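Local coordinates for probable arylamine n-acetyl transferase (Mycobacterium abscessus, PDB 4GUZ), which probably transfers an acetyl group from acetyl-coenzyme A to arylamine substrates, at residues L173-W185 with L238-R250. Residues are numbered along the deposited sequence; the frame is centred on the assembly and turned at random.
Sequences LSEAAGDGSEPGW and LHEIQPGVGRKTR
Two beta-hairpin connections meet at the surface of this arylamine N-acetyltransferase, and a side-on (NE and NH2) salt bridge between Arg247 and Asp179 joins them. Arg247 NE reaches Asp179 OD2 at 2.9 Å, while Arg247 NH2 reaches Asp179 OD1 at 2.8 Å. Both bonds are nearly straight and meet the syn sides of the carboxylate, whose plane lies only 15° from that of the guanidinium, so this double grip limits rotation of both groups. The bend at chi3 of Arg247 (79°) turns the NE edge of the guanidinium toward the acid. Ile241 packs against the pair: its CG2 lies 3.5 Å from Asp179 CG, and its CD1 sits over one guanidinium face, offset toward the rim. From the far end, Arg247 NH1 donates to His239 ND1, approaching tilted from the imidazole plane, and this second partner further steadies the arginine.

Contacts largely of the main chain complete the junction. Gly244 N donates to Asp179 O at 2.8 Å, and the CA of Pro243 makes a C-H...O contact with the same carbonyl. Gly180, at positive phi, has no side chain to keep Gly244 at a distance, and the two CA atoms approach to 4.1 Å. Beside it, Ser181 CB comes within 3.3 Å of Val245 O, while Ser181 OG turns back to a lone pair of Gly178 O, which also accepts from Ser181 N. On the opposing hairpin, Val245 and Gly246 form a classic beta bulge facing Gln242, with Gln242 O receiving both of their N-H groups.

The contact thus ties the link between strands 170-176 and 185-196 of the eight-stranded antiparallel sheet to the turn between strands 237-242 and 246-251 of the five-stranded one. Trp155, on strand 155-162, touches Ile241 and Pro243, adding a further bridge between the two sheets.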
# COMPACT_ATOMS: atom_id res chain seq x y z
N LEU A 173 6.77 6.33 -11.15
CA LEU A 173 5.33 6.54 -11.09
C LEU A 173 5.14 7.88 -10.43
O LEU A 173 5.66 8.08 -9.33
CB LEU A 173 4.57 5.43 -10.35
CG LEU A 173 3.06 5.61 -10.32
CD1 LEU A 173 2.43 5.19 -11.66
CD2 LEU A 173 2.43 4.82 -9.17
N SER A 174 4.44 8.82 -11.10
CA SER A 174 4.20 10.17 -10.57
C SER A 174 2.71 10.41 -10.37
O SER A 174 1.88 9.80 -11.05
CB SER A 174 4.75 11.26 -11.50
OG SER A 174 6.15 11.14 -11.73
N GLU A 175 2.37 11.34 -9.47
CA GLU A 175 0.95 11.69 -9.28
C GLU A 175 0.78 13.09 -9.80
O GLU A 175 1.75 13.86 -9.78
CB GLU A 175 0.50 11.56 -7.81
CG GLU A 175 1.29 12.42 -6.82
CD GLU A 175 0.85 12.34 -5.37
OE1 GLU A 175 0.95 11.24 -4.78
OE2 GLU A 175 0.47 13.39 -4.80
N ALA A 176 -0.41 13.43 -10.32
CA ALA A 176 -0.65 14.79 -10.79
C ALA A 176 -0.42 15.79 -9.65
O ALA A 176 -0.81 15.55 -8.50
CB ALA A 176 -2.06 14.92 -11.36
N ALA A 177 0.32 16.86 -9.96
CA ALA A 177 0.73 17.93 -9.03
C ALA A 177 -0.49 18.59 -8.37
O ALA A 177 -1.54 18.73 -9.00
CB ALA A 177 1.54 18.97 -9.78
N GLY A 178 -0.31 19.00 -7.12
CA GLY A 178 -1.34 19.68 -6.34
C GLY A 178 -2.61 18.88 -6.21
O GLY A 178 -3.70 19.44 -6.33
N ASP A 179 -2.47 17.55 -5.97
CA ASP A 179 -3.58 16.61 -5.82
C ASP A 179 -4.51 16.65 -7.06
O ASP A 179 -5.71 16.47 -6.93
CB ASP A 179 -4.38 16.89 -4.53
CG ASP A 179 -3.54 16.86 -3.27
OD1 ASP A 179 -2.76 15.90 -3.11
OD2 ASP A 179 -3.69 17.77 -2.43
N GLY A 180 -3.91 16.88 -8.22
CA GLY A 180 -4.60 16.95 -9.51
C GLY A 180 -5.13 18.32 -9.91
O GLY A 180 -5.82 18.42 -10.92
N SER A 181 -4.84 19.37 -9.12
CA SER A 181 -5.36 20.70 -9.43
C SER A 181 -4.39 21.49 -10.31
O SER A 181 -4.75 22.56 -10.82
CB SER A 181 -5.63 21.47 -8.14
OG SER A 181 -4.44 21.84 -7.46
N GLU A 182 -3.19 21.00 -10.48
CA GLU A 182 -2.20 21.76 -11.24
C GLU A 182 -1.61 20.96 -12.36
O GLU A 182 -1.56 19.74 -12.28
CB GLU A 182 -1.06 22.24 -10.30
CG GLU A 182 -1.51 23.08 -9.12
CD GLU A 182 -0.41 23.43 -8.13
OE1 GLU A 182 0.39 22.53 -7.78
OE2 GLU A 182 -0.37 24.60 -7.69
N PRO A 183 -1.10 21.62 -13.43
CA PRO A 183 -0.35 20.86 -14.43
C PRO A 183 0.96 20.41 -13.79
O PRO A 183 1.39 20.98 -12.78
CB PRO A 183 -0.12 21.86 -15.57
CG PRO A 183 -0.78 23.14 -15.15
CD PRO A 183 -1.02 23.08 -13.68
N GLY A 184 1.59 19.42 -14.38
CA GLY A 184 2.85 18.93 -13.85
C GLY A 184 2.68 17.68 -13.02
O GLY A 184 1.56 17.21 -12.77
N TRP A 185 3.80 17.12 -12.61
CA TRP A 185 3.80 15.85 -11.90
C TRP A 185 4.65 15.88 -10.67
O TRP A 185 5.64 16.61 -10.64
CB TRP A 185 4.37 14.77 -12.86
CG TRP A 185 3.57 14.65 -14.12
CD1 TRP A 185 3.83 15.26 -15.32
CD2 TRP A 185 2.28 14.06 -14.23
NE1 TRP A 185 2.81 14.99 -16.20
CE2 TRP A 185 1.84 14.26 -15.56
CE3 TRP A 185 1.46 13.33 -13.35
CZ2 TRP A 185 0.62 13.77 -16.02
CZ3 TRP A 185 0.25 12.84 -13.81
CH2 TRP A 185 -0.16 13.06 -15.13
N LEU A 238 -4.89 15.93 10.27
CA LEU A 238 -5.79 15.24 9.35
C LEU A 238 -5.84 15.98 8.05
O LEU A 238 -6.27 17.13 8.04
CB LEU A 238 -7.20 15.09 9.94
CG LEU A 238 -8.23 14.34 9.06
CD1 LEU A 238 -7.82 12.87 8.81
CD2 LEU A 238 -9.62 14.39 9.69
N HIS A 239 -5.43 15.33 6.96
CA HIS A 239 -5.47 15.87 5.60
C HIS A 239 -6.71 15.34 4.88
O HIS A 239 -6.94 14.13 4.87
CB HIS A 239 -4.19 15.49 4.81
CG HIS A 239 -2.92 16.07 5.33
ND1 HIS A 239 -2.05 16.76 4.50
CD2 HIS A 239 -2.38 16.03 6.57
CE1 HIS A 239 -1.03 17.12 5.26
NE2 HIS A 239 -1.18 16.69 6.51
N GLU A 240 -7.54 16.24 4.35
CA GLU A 240 -8.71 15.80 3.58
C GLU A 240 -8.49 16.24 2.15
O GLU A 240 -8.38 17.44 1.91
CB GLU A 240 -10.01 16.35 4.19
CG GLU A 240 -11.21 16.00 3.33
CD GLU A 240 -12.58 16.13 3.96
OE1 GLU A 240 -12.69 16.59 5.12
OE2 GLU A 240 -13.55 15.73 3.28
N ILE A 241 -8.39 15.29 1.20
CA ILE A 241 -8.01 15.60 -0.18
C ILE A 241 -9.17 15.42 -1.16
O ILE A 241 -9.79 14.36 -1.22
CB ILE A 241 -6.81 14.69 -0.60
CG1 ILE A 241 -5.65 14.72 0.44
CG2 ILE A 241 -6.31 15.03 -2.02
CD1 ILE A 241 -4.78 13.44 0.43
N GLN A 242 -9.37 16.45 -1.98
CA GLN A 242 -10.36 16.46 -3.06
C GLN A 242 -9.57 16.45 -4.37
O GLN A 242 -9.00 17.47 -4.77
CB GLN A 242 -11.33 17.66 -2.96
CG GLN A 242 -12.33 17.71 -4.14
CD GLN A 242 -13.10 16.41 -4.33
OE1 GLN A 242 -13.74 15.89 -3.40
NE2 GLN A 242 -13.05 15.85 -5.54
N PRO A 243 -9.42 15.26 -4.98
CA PRO A 243 -8.66 15.17 -6.23
C PRO A 243 -9.17 16.16 -7.28
O PRO A 243 -10.38 16.32 -7.42
CB PRO A 243 -8.88 13.72 -6.69
CG PRO A 243 -10.09 13.27 -5.95
CD PRO A 243 -10.04 13.97 -4.63
N GLY A 244 -8.24 16.83 -7.96
CA GLY A 244 -8.56 17.86 -8.95
C GLY A 244 -8.78 19.24 -8.36
O GLY A 244 -8.86 20.23 -9.10
N VAL A 245 -8.85 19.35 -7.03
CA VAL A 245 -9.06 20.62 -6.32
C VAL A 245 -7.91 20.93 -5.35
O VAL A 245 -7.36 22.04 -5.38
CB VAL A 245 -10.43 20.66 -5.57
CG1 VAL A 245 -10.58 21.94 -4.75
CG2 VAL A 245 -11.60 20.50 -6.54
N GLY A 246 -7.63 20.00 -4.44
CA GLY A 246 -6.57 20.20 -3.46
C GLY A 246 -6.90 19.58 -2.13
O GLY A 246 -7.59 18.55 -2.07
N ARG A 247 -6.36 20.16 -1.04
CA ARG A 247 -6.57 19.60 0.28
C ARG A 247 -6.66 20.66 1.35
O ARG A 247 -6.25 21.80 1.16
CB ARG A 247 -5.46 18.57 0.63
CG ARG A 247 -4.07 19.13 0.72
CD ARG A 247 -3.11 18.09 1.25
NE ARG A 247 -2.72 17.15 0.21
CZ ARG A 247 -1.94 16.10 0.42
NH1 ARG A 247 -1.46 15.86 1.63
NH2 ARG A 247 -1.62 15.29 -0.58
N LYS A 248 -7.20 20.25 2.49
CA LYS A 248 -7.30 21.06 3.68
C LYS A 248 -6.74 20.20 4.81
O LYS A 248 -6.77 18.97 4.72
CB LYS A 248 -8.75 21.53 3.95
CG LYS A 248 -9.74 20.41 4.28
CD LYS A 248 -11.05 21.00 4.79
CE LYS A 248 -12.04 19.95 5.19
NZ LYS A 248 -13.32 20.55 5.65
N THR A 249 -6.23 20.84 5.85
CA THR A 249 -5.60 20.17 6.99
C THR A 249 -6.08 20.75 8.31
O THR A 249 -6.32 21.96 8.39
CB THR A 249 -4.05 20.32 6.90
OG1 THR A 249 -3.70 21.71 6.85
CG2 THR A 249 -3.47 19.63 5.67
N ARG A 250 -6.22 19.89 9.32
CA ARG A 250 -6.62 20.30 10.67
C ARG A 250 -5.91 19.43 11.72
O ARG A 250 -5.75 18.22 11.51
CB ARG A 250 -8.15 20.28 10.85
CG ARG A 250 -8.83 18.93 10.68
CD ARG A 250 -10.33 19.01 10.92
NE ARG A 250 -10.64 19.07 12.35
CZ ARG A 250 -11.28 18.13 13.03
NH1 ARG A 250 -11.68 17.02 12.42
NH2 ARG A 250 -11.51 18.27 14.33